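Side-chain contacts in dihydroxyacetone kinase (Citrobacter freundii, PDB 1UN8), which catalyses the phosphorylation of dihydroxyacetone by ATP, giving dihydroxyacetone phosphate in glycerol fermentation: residues A[400-404]-A[405-409]; A[417-420]-A[421-425]; A[443-446]-A[447-450]. All coordinates share one frame; numbering follows the deposited sequence.

Interaction 1 of 3, residues A[400-404]-A[405-409]; sequences ASLLH and RQQLP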
loop_
_atom_site.group_PDB
_atom_site.type_symbol
_atom_site.label_atom_id
_atom_site.label_comp_id
_atom_site.label_asym_id
_atom_site.label_seq_id
_atom_site.Cartn_x
_atom_site.Cartn_y
_atom_site.Cartn_z
ATOM N N ALA A 400 17.441 4.807 -49.952
ATOM C CA ALA A 400 18.124 5.302 -51.147
ATOM C C ALA A 400 19.501 4.659 -51.206
ATOM O O ALA A 400 19.946 4.197 -52.260
ATOM C CB ALA A 400 18.265 6.815 -51.082
ATOM N N SER A 401 20.173 4.651 -50.058
ATOM C CA SER A 401 21.495 4.059 -49.943
ATOM C C SER A 401 21.403 2.612 -50.417
ATOM O O SER A 401 22.067 2.220 -51.377
ATOM C CB SER A 401 21.964 4.106 -48.488
ATOM O OG SER A 401 23.256 3.542 -48.360
ATOM N N LEU A 402 20.570 1.821 -49.752
ATOM C CA LEU A 402 20.394 0.427 -50.137
ATOM C C LEU A 402 20.145 0.330 -51.633
ATOM O O LEU A 402 20.679 -0.548 -52.301
ATOM C CB LEU A 402 19.226 -0.191 -49.377
ATOM C CG LEU A 402 19.528 -0.461 -47.901
ATOM C CD1 LEU A 402 18.260 -0.870 -47.158
ATOM C CD2 LEU A 402 20.595 -1.544 -47.808
ATOM N N LEU A 403 19.331 1.234 -52.164
ATOM C CA LEU A 403 19.057 1.222 -53.595
ATOM C C LEU A 403 20.350 1.446 -54.370
ATOM O O LEU A 403 20.682 0.678 -55.274
ATOM C CB LEU A 403 18.071 2.326 -53.973
ATOM C CG LEU A 403 17.859 2.464 -55.490
ATOM C CD1 LEU A 403 17.035 1.277 -55.984
ATOM C CD2 LEU A 403 17.159 3.783 -55.825
ATOM N N HIS A 404 21.071 2.508 -54.012
ATOM C CA HIS A 404 22.322 2.860 -54.675
ATOM C C HIS A 404 23.427 1.805 -54.545
ATOM O O HIS A 404 24.364 1.779 -55.341
ATOM C CB HIS A 404 22.831 4.207 -54.150
ATOM C CG HIS A 404 21.955 5.367 -54.513
ATOM N ND1 HIS A 404 21.898 6.520 -53.757
ATOM C CD2 HIS A 404 21.076 5.539 -55.531
ATOM C CE1 HIS A 404 21.019 7.351 -54.291
ATOM N NE2 HIS A 404 20.506 6.781 -55.368
ATOM N N ARG A 405 23.318 0.942 -53.540
ATOM C CA ARG A 405 24.300 -0.118 -53.324
ATOM C C ARG A 405 23.787 -1.434 -53.908
ATOM O O ARG A 405 24.251 -2.508 -53.533
ATOM C CB ARG A 405 24.561 -0.306 -51.822
ATOM C CG ARG A 405 25.397 0.774 -51.159
ATOM C CD ARG A 405 25.668 0.402 -49.713
ATOM N NE ARG A 405 24.616 0.870 -48.816
ATOM C CZ ARG A 405 24.235 0.241 -47.707
ATOM N NH1 ARG A 405 24.816 -0.901 -47.354
ATOM N NH2 ARG A 405 23.283 0.766 -46.939
ATOM N N GLN A 406 22.833 -1.341 -54.831
ATOM C CA GLN A 406 22.226 -2.517 -55.459
ATOM C C GLN A 406 21.876 -3.586 -54.430
ATOM O O GLN A 406 22.009 -4.777 -54.693
ATOM C CB GLN A 406 23.156 -3.124 -56.511
ATOM C CG GLN A 406 23.431 -2.226 -57.702
ATOM C CD GLN A 406 24.509 -1.201 -57.416
ATOM O OE1 GLN A 406 25.682 -1.548 -57.250
ATOM N NE2 GLN A 406 24.119 0.074 -57.350
ATOM N N GLN A 407 21.408 -3.150 -53.267
ATOM C CA GLN A 407 21.068 -4.068 -52.182
ATOM C C GLN A 407 19.582 -4.378 -51.999
ATOM O O GLN A 407 19.222 -5.180 -51.137
ATOM C CB GLN A 407 21.627 -3.522 -50.862
ATOM C CG GLN A 407 23.138 -3.572 -50.764
ATOM C CD GLN A 407 23.659 -4.996 -50.813
ATOM O OE1 GLN A 407 23.399 -5.796 -49.908
ATOM N NE2 GLN A 407 24.385 -5.327 -51.881
ATOM N N LEU A 408 18.726 -3.764 -52.807
ATOM C CA LEU A 408 17.285 -3.978 -52.677
ATOM C C LEU A 408 16.711 -5.098 -53.533
ATOM O O LEU A 408 17.110 -5.288 -54.679
ATOM C CB LEU A 408 16.533 -2.685 -53.003
ATOM C CG LEU A 408 16.814 -1.449 -52.153
ATOM C CD1 LEU A 408 15.948 -0.301 -52.646
ATOM C CD2 LEU A 408 16.533 -1.759 -50.693
ATOM N N PRO A 409 15.757 -5.859 -52.980
ATOM C CA PRO A 409 15.112 -6.962 -53.698
ATOM C C PRO A 409 14.047 -6.361 -54.611
ATOM O O PRO A 409 12.880 -6.764 -54.580
ATOM C CB PRO A 409 14.500 -7.782 -52.572
ATOM C CG PRO A 409 14.076 -6.713 -51.604
ATOM C CD PRO A 409 15.282 -5.789 -51.586
#
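Arg405 reaches back one helical turn to the hydroxyl of Ser401. Its guanidinium meets this oxygen side-on with two nitrogens: NE lies 3.0 Å from Ser401 OG, and NH2 lies 3.1 Å from the same OG. Both bonds are bent, but the oxygen sits close to the guanidinium plane. The Ser401 hydroxyl is turned to this place because OG is anti to the backbone N (chi1 -180°). The arginine chain bends at chi3 (-88°), which folds the guanidinium back along the helix. One face of that group is covered by Leu402 CD2, 3.6 Å from Arg405 NH2.

On the buried side, Leu408 is wedged against the last helical turn with both methyls. Its CD2 meets Leu402 CB at 3.4 Å, the two side chains crossing at about a right angle. Its CD1 rests on Leu403 CB at 3.6 Å.

The backbone places each group differently. Arg405 N bonds to Ser401 O at 2.8 Å, which sets the arginine one turn beyond the serine. Gln406, with positive phi, is the C-prime residue of a Schellman motif that ends the helix. Gln407 N bonds to Leu402 O at 2.9 Å, and Gln406 N bonds to Leu403 O. The chain thus turns back and carries Leu408 to the helix end. The Gln407 amide bonds through NE2 to Arg405 O.

The motif closes helix 388-404 of the C-terminal helical barrel. Leu403 and Leu408 pack on Val362 of helix 356-371, where Glu363 pairs with His404 NE2. Leu402 and Leu408 also touch helix 413-427, through Arg423 and Leu419.

Interaction 2 of 3, residues A[417-420]-A[421-425]; sequences FALI and GERLT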
loop_
_atom_site.group_PDB
_atom_site.type_symbol
_atom_site.label_atom_id
_atom_site.label_comp_id
_atom_site.label_asym_id
_atom_site.label_seq_id
_atom_site.Cartn_x
_atom_site.Cartn_y
_atom_site.Cartn_z
ATOM N N PHE A 417 8.911 -4.453 -49.536
ATOM C CA PHE A 417 8.169 -3.731 -48.510
ATOM C C PHE A 417 8.587 -4.239 -47.137
ATOM O O PHE A 417 8.901 -3.454 -46.236
ATOM C CB PHE A 417 6.652 -3.904 -48.702
ATOM C CG PHE A 417 6.060 -3.008 -49.771
ATOM C CD1 PHE A 417 4.679 -2.905 -49.920
ATOM C CD2 PHE A 417 6.878 -2.268 -50.623
ATOM C CE1 PHE A 417 4.126 -2.085 -50.897
ATOM C CE2 PHE A 417 6.333 -1.445 -51.600
ATOM C CZ PHE A 417 4.953 -1.352 -51.737
ATOM N N ALA A 418 8.602 -5.559 -46.987
ATOM C CA ALA A 418 8.990 -6.178 -45.728
ATOM C C ALA A 418 10.375 -5.685 -45.301
ATOM O O ALA A 418 10.634 -5.495 -44.116
ATOM C CB ALA A 418 8.994 -7.697 -45.873
ATOM N N LEU A 419 11.260 -5.471 -46.268
ATOM C CA LEU A 419 12.603 -5.004 -45.951
ATOM C C LEU A 419 12.601 -3.552 -45.482
ATOM O O LEU A 419 13.307 -3.196 -44.536
ATOM C CB LEU A 419 13.518 -5.149 -47.164
ATOM C CG LEU A 419 14.924 -4.611 -46.894
ATOM C CD1 LEU A 419 15.544 -5.371 -45.725
ATOM C CD2 LEU A 419 15.771 -4.744 -48.149
ATOM N N ILE A 420 11.817 -2.718 -46.158
ATOM C CA ILE A 420 11.707 -1.310 -45.789
ATOM C C ILE A 420 11.080 -1.254 -44.399
ATOM O O ILE A 420 11.562 -0.538 -43.515
ATOM C CB ILE A 420 10.810 -0.532 -46.793
ATOM C CG1 ILE A 420 11.493 -0.475 -48.160
ATOM C CG2 ILE A 420 10.533 0.883 -46.287
ATOM C CD1 ILE A 420 10.603 0.053 -49.261
ATOM N N GLY A 421 10.009 -2.024 -44.218
ATOM C CA GLY A 421 9.322 -2.051 -42.943
ATOM C C GLY A 421 10.266 -2.373 -41.804
ATOM O O GLY A 421 10.139 -1.849 -40.694
ATOM N N GLU A 422 11.231 -3.235 -42.086
ATOM C CA GLU A 422 12.194 -3.630 -41.080
ATOM C C GLU A 422 13.240 -2.555 -40.828
ATOM O O GLU A 422 13.638 -2.323 -39.695
ATOM C CB GLU A 422 12.895 -4.913 -41.513
ATOM C CG GLU A 422 13.823 -5.503 -40.461
ATOM C CD GLU A 422 14.769 -6.547 -41.039
ATOM O OE1 GLU A 422 15.738 -6.164 -41.738
ATOM O OE2 GLU A 422 14.535 -7.754 -40.797
ATOM N N ARG A 423 13.666 -1.882 -41.885
ATOM C CA ARG A 423 14.704 -0.871 -41.761
ATOM C C ARG A 423 14.321 0.538 -41.286
ATOM O O ARG A 423 15.137 1.221 -40.674
ATOM C CB ARG A 423 15.447 -0.765 -43.097
ATOM C CG ARG A 423 16.135 -2.050 -43.549
ATOM C CD ARG A 423 17.652 -1.923 -43.470
ATOM N NE ARG A 423 18.137 -1.994 -42.094
ATOM C CZ ARG A 423 19.171 -1.299 -41.626
ATOM N NH1 ARG A 423 19.834 -0.468 -42.424
ATOM N NH2 ARG A 423 19.543 -1.436 -40.359
ATOM N N LEU A 424 13.097 0.977 -41.548
ATOM C CA LEU A 424 12.702 2.329 -41.161
ATOM C C LEU A 424 12.849 2.687 -39.682
ATOM O O LEU A 424 13.507 3.675 -39.363
ATOM C CB LEU A 424 11.275 2.618 -41.643
ATOM C CG LEU A 424 11.101 2.666 -43.171
ATOM C CD1 LEU A 424 9.698 3.144 -43.528
ATOM C CD2 LEU A 424 12.145 3.596 -43.781
ATOM N N THR A 425 12.258 1.907 -38.782
ATOM C CA THR A 425 12.354 2.205 -37.347
ATOM C C THR A 425 13.790 2.273 -36.845
ATOM O O THR A 425 14.082 2.953 -35.854
ATOM C CB THR A 425 11.633 1.164 -36.484
ATOM O OG1 THR A 425 11.988 -0.147 -36.931
ATOM C CG2 THR A 425 10.136 1.350 -36.557
#
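Phe417 O receives the N-H of Gly421 at 2.7 Å in a nearly straight bond (172°). The Phe417 ring itself leaves this turn and meets Phe440 edge-to-face.

Ala418 O accepts Glu422 N at 3.1 Å, with the donor above the carbonyl plane. The Ala418 side chain packs on Arg127 of the second subunit.

Leu419 lies beside Arg423, both pointing the same way. With CG trans to N across the CA-CB bond (chi1 177°), its branch CD1 comes within 4.0 Å of Arg423 CG. The Arg423 methylene CG also sits 3.2 Å from Leu419 O, which takes the Arg423 N-H. The arginine chain then bends at chi2 and chi3, and its NH1 forms a salt bridge with Glu398 of helix 388-404. Leu419 CD1 also comes loosely near Glu422 OE1, while the other carboxylate oxygen of Glu422 accepts a bond from Val348 N.

The backbone bonds from Phe417 O, Ala418 O and Leu419 O are the i to i+4 bonds of an alpha-helix. It is a helix of the eight-helix barrel that forms the C-terminal domain. Phe417 and Ile420 belong to the pocket of the bound phospholipid, and both touch it.

Ile420 carries the apolar contact of the turn. Its CG2 meets Leu424 CG at 3.6 Å and Leu424 CD1 at 3.7 Å, the two side chains lying side by side and pointing the same way. Ile420 O accepts Leu424 N at 2.9 Å. Ile420 also touches Ile399, while Leu424 packs on Ala395 of helix 388-404 and Met436 of helix 430-448.

Interaction 3 of 3, residues A[443-446]-A[447-450]; sequences AGQK and LEQG
Lys446 and Gln449 approach each other across the last turn of helix 430-448. The lysine chain leaves beside its own carbonyl carbon (chi1 -169°), bends once at chi2, then runs straight. This brings NZ to 4.0 Å from Gln449 OE1, a loose polar approach. The two chains meet at a slant. Lower down, Gln449 CB rests 3.4 Å from Lys446 O. The lysine also packs on Ala456 and Thr459 of helix 453-468.

Leu447 meets the preceding turn mainly through backbone. Its N-H bonds to Ala443 O at 3.0 Å (160°), and its CB sits 3.5 Å from Gly444 O. Its side chain packs on Phe417 and Leu413 of helix 413-427, and on Ala456.

The Gln445 chain bends at chi2 and crosses the Glu448 stem at a slant. Its NE2 lies 3.9 Å from Glu448 CB, so it meets the aliphatic part of the glutamate. Gln445 also packs on Arg127 of the second subunit.

Helical bonding fades at this end. Gln449 N reaches Gln445 O at 3.2 Å and, weakly, Lys446 O. Gln449 leaves the helical path, and Gly450 follows with positive phi. At this partly buried helix end the main chain carries the firm bonds. The polar side chains meet mostly through their aliphatic parts and through long approaches.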
loop_
_atom_site.group_PDB
_atom_site.type_symbol
_atom_site.label_atom_id
_atom_site.label_comp_id
_atom_site.label_asym_id
_atom_site.label_seq_id
_atom_site.Cartn_x
_atom_site.Cartn_y
_atom_site.Cartn_z
ATOM N N ALA A 443 1.812 -3.898 -45.328
ATOM C CA ALA A 443 1.635 -3.825 -46.770
ATOM C C ALA A 443 2.361 -4.984 -47.415
ATOM O O ALA A 443 1.812 -5.671 -48.277
ATOM C CB ALA A 443 2.186 -2.515 -47.308
ATOM N N GLY A 444 3.605 -5.188 -46.991
ATOM C CA GLY A 444 4.414 -6.262 -47.534
ATOM C C GLY A 444 3.730 -7.597 -47.358
ATOM O O GLY A 444 3.855 -8.477 -48.205
ATOM N N GLN A 445 3.002 -7.748 -46.260
ATOM C CA GLN A 445 2.300 -8.987 -45.978
ATOM C C GLN A 445 1.028 -9.147 -46.793
ATOM O O GLN A 445 0.632 -10.264 -47.121
ATOM C CB GLN A 445 1.981 -9.082 -44.489
ATOM C CG GLN A 445 3.096 -9.736 -43.700
ATOM C CD GLN A 445 3.339 -11.155 -44.159
ATOM O OE1 GLN A 445 2.486 -12.026 -43.963
ATOM N NE2 GLN A 445 4.495 -11.396 -44.786
ATOM N N LYS A 446 0.378 -8.039 -47.115
ATOM C CA LYS A 446 -0.838 -8.116 -47.901
ATOM C C LYS A 446 -0.428 -8.564 -49.302
ATOM O O LYS A 446 -1.136 -9.332 -49.954
ATOM C CB LYS A 446 -1.519 -6.756 -47.949
ATOM C CG LYS A 446 -2.920 -6.794 -48.533
ATOM C CD LYS A 446 -3.828 -7.723 -47.739
ATOM C CE LYS A 446 -5.249 -7.686 -48.278
ATOM N NZ LYS A 446 -6.145 -8.662 -47.598
ATOM N N LEU A 447 0.727 -8.079 -49.757
ATOM C CA LEU A 447 1.254 -8.456 -51.060
ATOM C C LEU A 447 1.604 -9.946 -51.041
ATOM O O LEU A 447 1.369 -10.661 -52.020
ATOM C CB LEU A 447 2.522 -7.663 -51.389
ATOM C CG LEU A 447 2.400 -6.194 -51.784
ATOM C CD1 LEU A 447 3.789 -5.612 -52.020
ATOM C CD2 LEU A 447 1.558 -6.077 -53.042
ATOM N N GLU A 448 2.169 -10.412 -49.927
ATOM C CA GLU A 448 2.552 -11.815 -49.809
ATOM C C GLU A 448 1.327 -12.702 -50.002
ATOM O O GLU A 448 1.439 -13.840 -50.455
ATOM C CB GLU A 448 3.182 -12.090 -48.445
ATOM C CG GLU A 448 4.125 -13.268 -48.470
ATOM C CD GLU A 448 5.318 -13.013 -49.371
ATOM O OE1 GLU A 448 6.124 -12.113 -49.040
ATOM O OE2 GLU A 448 5.449 -13.702 -50.407
ATOM N N GLN A 449 0.161 -12.174 -49.651
ATOM C CA GLN A 449 -1.087 -12.905 -49.813
ATOM C C GLN A 449 -1.567 -12.748 -51.251
ATOM O O GLN A 449 -2.682 -13.144 -51.593
ATOM C CB GLN A 449 -2.146 -12.366 -48.855
ATOM C CG GLN A 449 -1.866 -12.654 -47.389
ATOM C CD GLN A 449 -2.819 -11.910 -46.464
ATOM O OE1 GLN A 449 -4.042 -11.972 -46.633
ATOM N NE2 GLN A 449 -2.265 -11.204 -45.480
ATOM N N GLY A 450 -0.720 -12.151 -52.086
ATOM C CA GLY A 450 -1.052 -11.962 -53.488
ATOM C C GLY A 450 -2.055 -10.874 -53.824
ATOM O O GLY A 450 -2.904 -11.063 -54.692
#

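All three contacts lie in the C-terminal helical barrel, on three successive helices. Interaction 2 is the buried one, a mid-helix turn. Interactions 1 and 3 are partly buried helix ends with polar chains at the surface. Leu402 and Leu408 are buried in interaction 1, while Leu447 of interaction 3 is only partly so. Their chemistry differs: interaction 1 has a side-chain hydrogen-bond pair and a Schellman turn. In interaction 3 the side-chain polar approaches are long and the clear bonds are main-chain. Interaction 2 touches both, through Leu419 on Pro409 of interaction 1 and Phe417 on Gly444 of interaction 3. Interactions 1 and 3 do not touch, with nearest atoms about 10 Å apart.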